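Local coordinates for protein PlaB phospholipase (Legionella pneumophila, PDB 6ZTI) that is a phospholipase of the alpha/beta hydrolase fold with an activity controlled by NAD(H)-mediated tetramerization, at residues 30-41 / 274-283; 316-324 / 333-341. One frame throughout, in Å; residues are numbered along the deposited sequence.

Contact 1 and contact 2 follow one another along the chain, the first closing before the second opens, and their centres lie about 27 Å apart with nearest atoms about 12 Å apart. Contact 1 belongs to the alpha/beta hydrolase core: it sets the start of helix 35-44, which follows strand 16-21 of the six-stranded parallel sheet, against the loop between strand 257-261 and helix 286-296. Contact 2 joins the end of helix 300-320 and the hairpin that follows it, strands 323-327 and 332-336, which leads into strand 340-349 of the mixed sheet. Only contact 2 reaches the dinucleotide, which also touches the third subunit; contact 1 lies away from these sites.

Contact 1: residues 30-41 / 274-283; sequences NTYGELPQWLEN and IRSITMANAA
Trp38 lays one face of its indole on Ala282, whose CB stands 3.3 Å from the centroid of the five-membered ring and 6° off its normal, a close CH-pi contact. Met279 meets the same ring differently: its SD lies in the ring plane at the edge, a Met-aromatic contact, and packs 3.5 Å from Trp38 CA. Bends at chi2 and chi3 fold the methionine chain back, bringing CE near Trp38 CD1. The indole is thus bordered on a face and at an edge by residues three apart in the loop.

Glu34, the N-cap residue of helix 35-44, reaches out with an extended chain, and its OE1 accepts from Met279 N at 2.8 Å through the anti lone pair, the N-H pointing almost straight at it (173°). In return the backbone N of Glu34 donates to Ile277 O at 3.0 Å. These two bonds join the helix start of this alpha/beta hydrolase to the loop between strand 257-261 and helix 286-296. That loop is braced internally by an ST motif, Thr278 OG1 accepting from Asn281 N, while the Asn281 amide bonds Thr278 N and Ser276 O.

Next to the cap, Leu35 CD2 touches Ile274 CD1 and Ile277 CD1, each at 4.0 Å; the Leu35 side chain crosses that of Ile274 at about a right angle and that of Ile277 obliquely. Tyr32 and Ile274 instead run side by side, the Ile274 methyl CD1 coming to the ring edge; the phenol hydroxyl bonds Gly58 O. At the other end the Arg275 guanidinium stacks on the Asn30 amide, planes 24° apart, and the backbone carbonyl oxygen, Asn30 O, lies over one guanidinium face. Gln37 and Glu40 also pack on Leu474 of the second subunit.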
loop_
_atom_site.group_PDB
_atom_site.type_symbol
_atom_site.label_atom_id
_atom_site.label_comp_id
_atom_site.label_asym_id
_atom_site.label_seq_id
_atom_site.Cartn_x
_atom_site.Cartn_y
_atom_site.Cartn_z
ATOM N N ASN B 30 4.808 31.217 -24.433
ATOM C CA ASN B 30 5.321 30.941 -25.768
ATOM C C ASN B 30 4.887 29.571 -26.263
ATOM O O ASN B 30 5.071 29.267 -27.448
ATOM C CB ASN B 30 6.855 31.055 -25.806
ATOM C CG ASN B 30 7.559 30.060 -24.889
ATOM O OD1 ASN B 30 6.962 29.111 -24.391
ATOM N ND2 ASN B 30 8.852 30.280 -24.674
ATOM N N THR B 31 4.318 28.748 -25.379
ATOM C CA THR B 31 3.701 27.492 -25.788
ATOM C C THR B 31 2.770 27.679 -26.982
ATOM O O THR B 31 2.578 26.745 -27.769
ATOM C CB THR B 31 2.935 26.900 -24.599
ATOM O OG1 THR B 31 2.455 25.585 -24.917
ATOM C CG2 THR B 31 1.741 27.782 -24.230
ATOM N N TYR B 32 2.186 28.871 -27.134
ATOM C CA TYR B 32 1.264 29.157 -28.229
ATOM C C TYR B 32 1.965 29.495 -29.538
ATOM O O TYR B 32 1.281 29.726 -30.541
ATOM C CB TYR B 32 0.330 30.319 -27.855
ATOM C CG TYR B 32 -0.493 30.082 -26.603
ATOM C CD1 TYR B 32 -1.334 28.983 -26.504
ATOM C CD2 TYR B 32 -0.449 30.977 -25.528
ATOM C CE1 TYR B 32 -2.094 28.764 -25.366
ATOM C CE2 TYR B 32 -1.207 30.769 -24.391
ATOM C CZ TYR B 32 -2.030 29.657 -24.321
ATOM O OH TYR B 32 -2.793 29.431 -23.194
ATOM N N GLY B 33 3.300 29.515 -29.560
ATOM C CA GLY B 33 4.012 29.883 -30.765
ATOM C C GLY B 33 3.760 31.350 -31.053
ATOM O O GLY B 33 3.536 32.152 -30.150
ATOM N N GLU B 34 3.776 31.702 -32.338
ATOM C CA GLU B 34 3.416 33.042 -32.774
ATOM C C GLU B 34 2.008 33.109 -33.364
ATOM O O GLU B 34 1.656 34.110 -33.998
ATOM C CB GLU B 34 4.458 33.564 -33.773
ATOM C CG GLU B 34 5.862 33.663 -33.170
ATOM C CD GLU B 34 6.882 34.353 -34.078
ATOM O OE1 GLU B 34 6.831 34.181 -35.318
ATOM O OE2 GLU B 34 7.745 35.079 -33.538
ATOM N N LEU B 35 1.178 32.094 -33.119
ATOM C CA LEU B 35 -0.173 32.097 -33.673
ATOM C C LEU B 35 -1.036 33.250 -33.172
ATOM O O LEU B 35 -1.818 33.787 -33.977
ATOM C CB LEU B 35 -0.860 30.759 -33.372
ATOM C CG LEU B 35 -2.302 30.661 -33.873
ATOM C CD1 LEU B 35 -2.322 30.878 -35.381
ATOM C CD2 LEU B 35 -2.950 29.351 -33.496
ATOM N N PRO B 36 -0.970 33.670 -31.901
ATOM C CA PRO B 36 -1.760 34.849 -31.487
ATOM C C PRO B 36 -1.427 36.109 -32.269
ATOM O O PRO B 36 -2.336 36.796 -32.755
ATOM C CB PRO B 36 -1.419 34.984 -29.995
ATOM C CG PRO B 36 -1.028 33.598 -29.573
ATOM C CD PRO B 36 -0.299 33.029 -30.759
ATOM N N GLN B 37 -0.140 36.441 -32.395
ATOM C CA GLN B 37 0.254 37.597 -33.200
ATOM C C GLN B 37 -0.195 37.444 -34.649
ATOM O O GLN B 37 -0.578 38.428 -35.295
ATOM C CB GLN B 37 1.772 37.788 -33.122
ATOM C CG GLN B 37 2.250 38.320 -31.766
ATOM C CD GLN B 37 3.578 37.720 -31.286
ATOM O OE1 GLN B 37 4.048 36.698 -31.796
ATOM N NE2 GLN B 37 4.179 38.361 -30.285
ATOM N N TRP B 38 -0.163 36.218 -35.183
ATOM C CA TRP B 38 -0.563 36.017 -36.573
ATOM C C TRP B 38 -2.061 36.225 -36.761
ATOM O O TRP B 38 -2.484 36.833 -37.754
ATOM C CB TRP B 38 -0.153 34.625 -37.044
ATOM C CG TRP B 38 -0.424 34.376 -38.503
ATOM C CD1 TRP B 38 0.302 34.833 -39.556
ATOM C CD2 TRP B 38 -1.501 33.605 -39.063
ATOM N NE1 TRP B 38 -0.251 34.400 -40.742
ATOM C CE2 TRP B 38 -1.359 33.645 -40.462
ATOM C CE3 TRP B 38 -2.567 32.892 -38.515
ATOM C CZ2 TRP B 38 -2.240 33.001 -41.318
ATOM C CZ3 TRP B 38 -3.442 32.251 -39.368
ATOM C CH2 TRP B 38 -3.272 32.308 -40.754
ATOM N N LEU B 39 -2.881 35.720 -35.830
ATOM C CA LEU B 39 -4.322 35.959 -35.902
ATOM C C LEU B 39 -4.633 37.446 -35.841
ATOM O O LEU B 39 -5.578 37.920 -36.484
ATOM C CB LEU B 39 -5.047 35.235 -34.768
ATOM C CG LEU B 39 -5.149 33.715 -34.840
ATOM C CD1 LEU B 39 -5.913 33.195 -33.634
ATOM C CD2 LEU B 39 -5.830 33.270 -36.115
ATOM N N GLU B 40 -3.855 38.195 -35.058
ATOM C CA GLU B 40 -4.036 39.640 -35.003
ATOM C C GLU B 40 -3.874 40.261 -36.384
ATOM O O GLU B 40 -4.662 41.129 -36.783
ATOM C CB GLU B 40 -3.035 40.242 -34.019
ATOM C CG GLU B 40 -3.360 41.652 -33.572
ATOM C CD GLU B 40 -2.276 42.220 -32.679
ATOM O OE1 GLU B 40 -1.097 42.229 -33.107
ATOM O OE2 GLU B 40 -2.596 42.633 -31.542
ATOM N N ASN B 41 -2.862 39.823 -37.139
ATOM C CA ASN B 41 -2.635 40.412 -38.455
ATOM C C ASN B 41 -3.677 39.943 -39.465
ATOM O O ASN B 41 -4.059 40.706 -40.359
ATOM C CB ASN B 41 -1.223 40.087 -38.935
ATOM C CG ASN B 41 -0.152 40.733 -38.068
ATOM O OD1 ASN B 41 -0.299 40.833 -36.846
ATOM N ND2 ASN B 41 0.927 41.186 -38.698
ATOM N N ILE B 274 0.943 23.461 -32.284
ATOM C CA ILE B 274 0.804 24.919 -32.197
ATOM C C ILE B 274 2.160 25.572 -31.926
ATOM O O ILE B 274 2.423 26.688 -32.387
ATOM C CB ILE B 274 -0.251 25.339 -31.144
ATOM C CG1 ILE B 274 -0.412 26.871 -31.125
ATOM C CG2 ILE B 274 0.095 24.811 -29.770
ATOM C CD1 ILE B 274 -1.555 27.403 -30.242
ATOM N N ARG B 275 3.048 24.872 -31.214
ATOM C CA ARG B 275 4.329 25.466 -30.840
ATOM C C ARG B 275 5.174 25.839 -32.055
ATOM O O ARG B 275 5.951 26.799 -31.992
ATOM C CB ARG B 275 5.111 24.501 -29.946
ATOM C CG ARG B 275 6.414 25.085 -29.401
ATOM C CD ARG B 275 6.154 26.165 -28.357
ATOM N NE ARG B 275 7.381 26.664 -27.739
ATOM C CZ ARG B 275 8.106 27.669 -28.217
ATOM N NH1 ARG B 275 7.740 28.288 -29.335
ATOM N NH2 ARG B 275 9.202 28.052 -27.573
ATOM N N SER B 276 5.049 25.101 -33.159
ATOM C CA SER B 276 5.903 25.306 -34.323
ATOM C C SER B 276 5.444 26.448 -35.233
ATOM O O SER B 276 6.147 26.763 -36.203
ATOM C CB SER B 276 5.993 24.007 -35.131
ATOM O OG SER B 276 4.781 23.710 -35.799
ATOM N N ILE B 277 4.323 27.098 -34.926
ATOM C CA ILE B 277 3.778 28.155 -35.772
ATOM C C ILE B 277 4.602 29.423 -35.597
ATOM O O ILE B 277 4.770 29.918 -34.476
ATOM C CB ILE B 277 2.303 28.417 -35.428
ATOM C CG1 ILE B 277 1.469 27.162 -35.666
ATOM C CG2 ILE B 277 1.755 29.572 -36.240
ATOM C CD1 ILE B 277 0.020 27.319 -35.282
ATOM N N THR B 278 5.081 29.979 -36.708
ATOM C CA THR B 278 5.765 31.264 -36.704
ATOM C C THR B 278 5.079 32.198 -37.691
ATOM O O THR B 278 4.336 31.759 -38.575
ATOM C CB THR B 278 7.253 31.134 -37.073
ATOM O OG1 THR B 278 7.379 30.797 -38.461
ATOM C CG2 THR B 278 7.921 30.067 -36.227
ATOM N N MET B 279 5.348 33.500 -37.541
ATOM C CA MET B 279 4.828 34.463 -38.505
ATOM C C MET B 279 5.273 34.111 -39.915
ATOM O O MET B 279 4.541 34.360 -40.881
ATOM C CB MET B 279 5.288 35.880 -38.154
ATOM C CG MET B 279 4.614 36.492 -36.928
ATOM S SD MET B 279 2.827 36.604 -37.096
ATOM C CE MET B 279 2.665 37.674 -38.527
ATOM N N ALA B 280 6.457 33.509 -40.051
ATOM C CA ALA B 280 7.021 33.282 -41.374
ATOM C C ALA B 280 6.441 32.040 -42.036
ATOM O O ALA B 280 6.299 32.005 -43.264
ATOM C CB ALA B 280 8.542 33.175 -41.276
ATOM N N ASN B 281 6.084 31.026 -41.254
ATOM C CA ASN B 281 5.556 29.798 -41.819
ATOM C C ASN B 281 4.043 29.679 -41.683
ATOM O O ASN B 281 3.467 28.758 -42.259
ATOM C CB ASN B 281 6.247 28.578 -41.181
ATOM C CG ASN B 281 5.773 28.282 -39.752
ATOM O OD1 ASN B 281 4.681 28.678 -39.333
ATOM N ND2 ASN B 281 6.597 27.549 -39.008
ATOM N N ALA B 282 3.383 30.605 -40.980
ATOM C CA ALA B 282 1.967 30.414 -40.666
ATOM C C ALA B 282 1.125 30.252 -41.925
ATOM O O ALA B 282 0.239 29.391 -41.980
ATOM C CB ALA B 282 1.449 31.583 -39.830
ATOM N N ALA B 283 1.371 31.076 -42.946
ATOM C CA ALA B 283 0.545 31.018 -44.145
ATOM C C ALA B 283 0.520 29.625 -44.757
ATOM O O ALA B 283 -0.433 29.291 -45.470
ATOM C CB ALA B 283 1.043 32.035 -45.174
#

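Contact 2: residues 316-324 / 333-341. With SND (thionicotinamide-adenine-dinucleotide), chain I.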
loop_
_atom_site.group_PDB
_atom_site.type_symbol
_atom_site.label_atom_id
_atom_site.label_comp_id
_atom_site.label_asym_id
_atom_site.label_seq_id
_atom_site.Cartn_x
_atom_site.Cartn_y
_atom_site.Cartn_z
ATOM N N GLU B 316 -6.448 11.686 -46.227
ATOM C CA GLU B 316 -5.225 11.925 -46.986
ATOM C C GLU B 316 -3.994 11.833 -46.092
ATOM O O GLU B 316 -2.984 11.226 -46.469
ATOM C CB GLU B 316 -5.304 13.297 -47.662
ATOM C CG GLU B 316 -4.056 13.722 -48.404
ATOM C CD GLU B 316 -4.102 15.185 -48.827
ATOM O OE1 GLU B 316 -4.594 16.028 -48.042
ATOM O OE2 GLU B 316 -3.643 15.496 -49.945
ATOM N N THR B 317 -4.051 12.450 -44.912
ATOM C CA THR B 317 -2.929 12.400 -43.986
ATOM C C THR B 317 -2.567 10.965 -43.645
ATOM O O THR B 317 -1.392 10.588 -43.650
ATOM C CB THR B 317 -3.272 13.162 -42.709
ATOM O OG1 THR B 317 -3.469 14.547 -43.016
ATOM C CG2 THR B 317 -2.151 13.011 -41.670
ATOM N N GLN B 318 -3.569 10.151 -43.322
ATOM C CA GLN B 318 -3.263 8.839 -42.781
ATOM C C GLN B 318 -2.768 7.888 -43.860
ATOM O O GLN B 318 -1.949 7.010 -43.573
ATOM C CB GLN B 318 -4.486 8.306 -42.036
ATOM C CG GLN B 318 -4.768 9.127 -40.778
ATOM C CD GLN B 318 -5.823 8.531 -39.851
ATOM O OE1 GLN B 318 -6.934 8.190 -40.268
ATOM N NE2 GLN B 318 -5.483 8.437 -38.572
ATOM N N LYS B 319 -3.197 8.066 -45.111
ATOM C CA LYS B 319 -2.591 7.288 -46.190
ATOM C C LYS B 319 -1.140 7.707 -46.421
ATOM O O LYS B 319 -0.250 6.852 -46.530
ATOM C CB LYS B 319 -3.411 7.438 -47.475
ATOM C CG LYS B 319 -4.793 6.837 -47.368
ATOM C CD LYS B 319 -4.777 5.343 -47.647
ATOM C CE LYS B 319 -6.192 4.789 -47.778
ATOM N NZ LYS B 319 -6.994 5.515 -48.819
ATOM N N ASN B 320 -0.879 9.018 -46.451
ATOM C CA ASN B 320 0.459 9.513 -46.772
ATOM C C ASN B 320 1.473 9.185 -45.684
ATOM O O ASN B 320 2.661 9.024 -45.982
ATOM C CB ASN B 320 0.431 11.028 -46.989
ATOM C CG ASN B 320 -0.188 11.424 -48.318
ATOM O OD1 ASN B 320 -0.382 10.594 -49.201
ATOM N ND2 ASN B 320 -0.488 12.709 -48.468
ATOM N N GLU B 321 1.039 9.105 -44.430
ATOM C CA GLU B 321 1.926 8.872 -43.300
ATOM C C GLU B 321 1.955 7.414 -42.878
ATOM O O GLU B 321 2.599 7.077 -41.874
ATOM C CB GLU B 321 1.500 9.762 -42.128
ATOM C CG GLU B 321 1.534 11.255 -42.506
ATOM C CD GLU B 321 1.358 12.189 -41.318
ATOM O OE1 GLU B 321 0.906 11.724 -40.249
ATOM O OE2 GLU B 321 1.681 13.391 -41.463
ATOM N N HIS B 322 1.291 6.546 -43.640
ATOM C CA HIS B 322 1.218 5.132 -43.294
ATOM C C HIS B 322 2.601 4.517 -43.132
ATOM O O HIS B 322 2.805 3.656 -42.269
ATOM C CB HIS B 322 0.434 4.405 -44.372
ATOM C CG HIS B 322 0.419 2.924 -44.215
ATOM N ND1 HIS B 322 0.838 2.072 -45.212
ATOM C CD2 HIS B 322 0.024 2.138 -43.187
ATOM C CE1 HIS B 322 0.702 0.823 -44.805
ATOM N NE2 HIS B 322 0.210 0.836 -43.582
ATOM N N LYS B 323 3.551 4.908 -43.979
ATOM C CA LYS B 323 4.920 4.412 -43.904
ATOM C C LYS B 323 5.874 5.591 -43.815
ATOM O O LYS B 323 5.761 6.548 -44.584
ATOM C CB LYS B 323 5.287 3.547 -45.114
ATOM C CG LYS B 323 4.674 2.169 -45.080
ATOM C CD LYS B 323 5.276 1.296 -46.178
ATOM C CE LYS B 323 4.255 0.342 -46.795
ATOM N NZ LYS B 323 4.280 -1.019 -46.174
ATOM N N GLU B 324 6.817 5.506 -42.888
ATOM C CA GLU B 324 7.807 6.543 -42.645
ATOM C C GLU B 324 9.167 5.873 -42.588
ATOM O O GLU B 324 9.334 4.871 -41.883
ATOM C CB GLU B 324 7.497 7.273 -41.334
ATOM C CG GLU B 324 8.510 8.336 -40.886
ATOM C CD GLU B 324 8.245 8.801 -39.458
ATOM O OE1 GLU B 324 7.399 8.164 -38.781
ATOM O OE2 GLU B 324 8.867 9.791 -39.013
ATOM N N ARG B 333 15.370 3.131 -40.224
ATOM C CA ARG B 333 14.178 2.617 -39.573
ATOM C C ARG B 333 12.987 2.747 -40.517
ATOM O O ARG B 333 12.862 3.739 -41.245
ATOM C CB ARG B 333 13.870 3.389 -38.281
ATOM C CG ARG B 333 15.049 3.602 -37.329
ATOM C CD ARG B 333 15.394 2.332 -36.560
ATOM N NE ARG B 333 16.315 2.596 -35.450
ATOM C CZ ARG B 333 17.043 1.666 -34.839
ATOM N NH1 ARG B 333 16.969 0.395 -35.221
ATOM N NH2 ARG B 333 17.855 2.008 -33.851
ATOM N N GLU B 334 12.114 1.748 -40.497
ATOM C CA GLU B 334 10.790 1.832 -41.098
ATOM C C GLU B 334 9.754 1.890 -39.980
ATOM O O GLU B 334 9.804 1.092 -39.041
ATOM C CB GLU B 334 10.509 0.634 -42.002
ATOM C CG GLU B 334 9.195 0.744 -42.768
ATOM C CD GLU B 334 8.799 -0.568 -43.439
ATOM O OE1 GLU B 334 9.169 -1.639 -42.910
ATOM O OE2 GLU B 334 8.126 -0.530 -44.494
ATOM N N TYR B 335 8.830 2.832 -40.078
ATOM C CA TYR B 335 7.759 2.983 -39.106
ATOM C C TYR B 335 6.422 2.910 -39.830
ATOM O O TYR B 335 6.205 3.618 -40.819
ATOM C CB TYR B 335 7.891 4.303 -38.351
ATOM C CG TYR B 335 9.115 4.403 -37.478
ATOM C CD1 TYR B 335 9.227 3.645 -36.323
ATOM C CD2 TYR B 335 10.137 5.279 -37.787
ATOM C CE1 TYR B 335 10.335 3.738 -35.517
ATOM C CE2 TYR B 335 11.253 5.386 -36.986
ATOM C CZ TYR B 335 11.349 4.610 -35.845
ATOM O OH TYR B 335 12.462 4.700 -35.032
ATOM N N ILE B 336 5.535 2.058 -39.339
ATOM C CA ILE B 336 4.223 1.847 -39.929
ATOM C C ILE B 336 3.180 2.389 -38.965
ATOM O O ILE B 336 3.187 2.049 -37.776
ATOM C CB ILE B 336 3.979 0.362 -40.237
ATOM C CG1 ILE B 336 4.999 -0.131 -41.273
ATOM C CG2 ILE B 336 2.548 0.161 -40.733
ATOM C CD1 ILE B 336 5.015 -1.637 -41.448
ATOM N N THR B 337 2.292 3.234 -39.480
ATOM C CA THR B 337 1.232 3.863 -38.706
ATOM C C THR B 337 -0.075 3.539 -39.409
ATOM O O THR B 337 -0.277 3.955 -40.550
ATOM C CB THR B 337 1.441 5.383 -38.629
ATOM O OG1 THR B 337 2.762 5.673 -38.144
ATOM C CG2 THR B 337 0.418 6.025 -37.717
ATOM N N ASN B 338 -0.955 2.788 -38.745
ATOM C CA ASN B 338 -2.263 2.506 -39.323
ATOM C C ASN B 338 -3.278 3.454 -38.698
ATOM O O ASN B 338 -2.941 4.600 -38.398
ATOM C CB ASN B 338 -2.640 1.038 -39.115
ATOM C CG ASN B 338 -1.783 0.096 -39.952
ATOM O OD1 ASN B 338 -1.526 0.358 -41.123
ATOM N ND2 ASN B 338 -1.312 -0.980 -39.343
ATOM N N ARG B 339 -4.516 3.001 -38.518
ATOM C CA ARG B 339 -5.537 3.721 -37.774
ATOM C C ARG B 339 -5.971 2.835 -36.619
ATOM O O ARG B 339 -5.977 1.607 -36.742
ATOM C CB ARG B 339 -6.708 4.095 -38.678
ATOM C CG ARG B 339 -6.254 4.683 -39.992
ATOM C CD ARG B 339 -7.386 4.955 -40.922
ATOM N NE ARG B 339 -8.139 3.752 -41.238
ATOM C CZ ARG B 339 -9.312 3.759 -41.854
ATOM N NH1 ARG B 339 -9.854 4.908 -42.237
ATOM N NH2 ARG B 339 -9.938 2.615 -42.088
ATOM N N TYR B 340 -6.291 3.457 -35.479
ATOM C CA TYR B 340 -6.450 2.731 -34.226
ATOM C C TYR B 340 -7.765 3.073 -33.528
ATOM O O TYR B 340 -8.336 4.146 -33.730
ATOM C CB TYR B 340 -5.234 3.019 -33.300
ATOM C CG TYR B 340 -3.912 2.729 -34.000
ATOM C CD1 TYR B 340 -3.330 3.665 -34.823
ATOM C CD2 TYR B 340 -3.273 1.498 -33.867
ATOM C CE1 TYR B 340 -2.147 3.404 -35.484
ATOM C CE2 TYR B 340 -2.100 1.229 -34.529
ATOM C CZ TYR B 340 -1.540 2.192 -35.332
ATOM O OH TYR B 340 -0.373 1.966 -36.003
ATOM N N SER B 341 -8.250 2.122 -32.720
ATOM C CA SER B 341 -9.455 2.266 -31.912
ATOM C C SER B 341 -9.091 2.067 -30.446
ATOM O O SER B 341 -8.233 1.244 -30.118
ATOM C CB SER B 341 -10.529 1.262 -32.318
ATOM O OG SER B 341 -10.804 1.329 -33.709
HETATM P PA SND I . 10.931 0.101 -28.705
HETATM O O1A SND I . 11.495 1.493 -28.769
HETATM O O2A SND I . 9.448 -0.017 -28.985
HETATM O O5B SND I . 11.241 -0.567 -27.259
HETATM C C5B SND I . 10.650 -1.802 -26.806
HETATM C C4B SND I . 10.784 -1.766 -25.303
HETATM O O4B SND I . 12.176 -1.557 -24.962
HETATM C C3B SND I . 10.030 -0.635 -24.611
HETATM O O3B SND I . 9.664 -0.984 -23.284
HETATM C C2B SND I . 11.063 0.488 -24.602
HETATM O O2B SND I . 10.809 1.434 -23.572
HETATM C C1B SND I . 12.341 -0.307 -24.322
HETATM N N9A SND I . 13.573 0.304 -24.816
HETATM C C8A SND I . 13.753 0.976 -25.998
HETATM N N7A SND I . 14.967 1.437 -26.170
HETATM C C5A SND I . 15.636 1.041 -25.022
HETATM C C6A SND I . 16.956 1.237 -24.576
HETATM N N6A SND I . 17.878 1.918 -25.261
HETATM N N1A SND I . 17.300 0.713 -23.378
HETATM C C2A SND I . 16.377 0.050 -22.679
HETATM N N3A SND I . 15.099 -0.181 -22.988
HETATM C C4A SND I . 14.790 0.339 -24.180
HETATM O O3 SND I . 11.721 -0.929 -29.621
HETATM P PN SND I . 12.458 -0.946 -31.039
HETATM O O1N SND I . 11.656 -0.157 -31.995
HETATM O O2N SND I . 12.798 -2.347 -31.369
HETATM O O5D SND I . 13.770 -0.133 -30.644
HETATM C C5D SND I . 14.998 -0.222 -31.382
HETATM C C4D SND I . 15.744 1.063 -31.134
HETATM O O4D SND I . 15.043 2.164 -31.759
HETATM C C3D SND I . 15.909 1.442 -29.660
HETATM O O3D SND I . 17.243 1.886 -29.464
HETATM C C2D SND I . 14.857 2.537 -29.466
HETATM O O2D SND I . 15.167 3.481 -28.449
HETATM C C1D SND I . 14.893 3.200 -30.831
HETATM N N1N SND I . 13.589 3.874 -31.096
HETATM C C2N SND I . 13.646 5.190 -31.357
HETATM C C3N SND I . 12.497 5.877 -31.690
HETATM C C7N SND I . 12.526 7.341 -31.943
HETATM S S7N SND I . 11.159 8.140 -32.450
HETATM N N7N SND I . 13.671 7.958 -31.733
HETATM C C4N SND I . 11.300 5.178 -31.751
HETATM C C5N SND I . 11.268 3.827 -31.457
HETATM C C6N SND I . 12.432 3.187 -31.124
HETATM O O HOH W 1 -1.654 6.491 -40.765
HETATM O O HOH W 2 -8.362 7.670 -42.366
HETATM O O HOH W 3 4.355 5.840 -40.202
#
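His322 and Thr337 meet where an antiparallel beta hairpin, strands 323-327 and 332-336, begins beyond helix 300-320. Backbone bonds zip the strands together: Glu324 and Tyr335 form a hydrogen-bonded pair, Tyr335 N to Glu324 O at 2.8 Å and Glu324 N to Tyr335 O, while Thr337 N donates to His322 O. Lys323 and Ile336 make the intervening non-hydrogen-bonded pair.

Three waters bridge the end of the helix and the turn after it to residues 335-339. Water 3 is hydrogen-bonded to Glu321 O at 2.7 Å, Tyr335 O and Thr337 OG1. Water 1 joins Gln318 O to Thr337 O. Water 2 lies in plane at the edge of the Arg339 guanidinium, accepting from NH1 and donating to Gln318 OE1.

Among the side chains, His322 lies alongside Asn338, ring and amide planes 29° apart, with NE2 and Asn338 OD1 3.0 Å from each other; Asn338 ND2 bonds Asp396 OD2. With CG anti to the backbone N (chi1 173°) the imidazole lies beside Ile336 and Asn338, its NE2 3.7 Å from Ile336 CG2. Gln318, its NE2 bonded to Asn450 OD1, crosses Arg339 at about a right angle, and Arg339 has a salt bridge to Asp398. Glu324 crosses Tyr335 obliquely, OE1 nearest Tyr335 CB, and forms a salt bridge with Arg202, a residue of the NAD site that also makes a cation-pi contact with Tyr335.

Ligand contacts come from the second strand. Arg333, hydrogen-bonded to Leu373 O of the third subunit, turns a guanidinium face toward ribose oxygen O4D of the thio-NAD, and Tyr335 OH stands 3.5 Å from its ring carbon C4N.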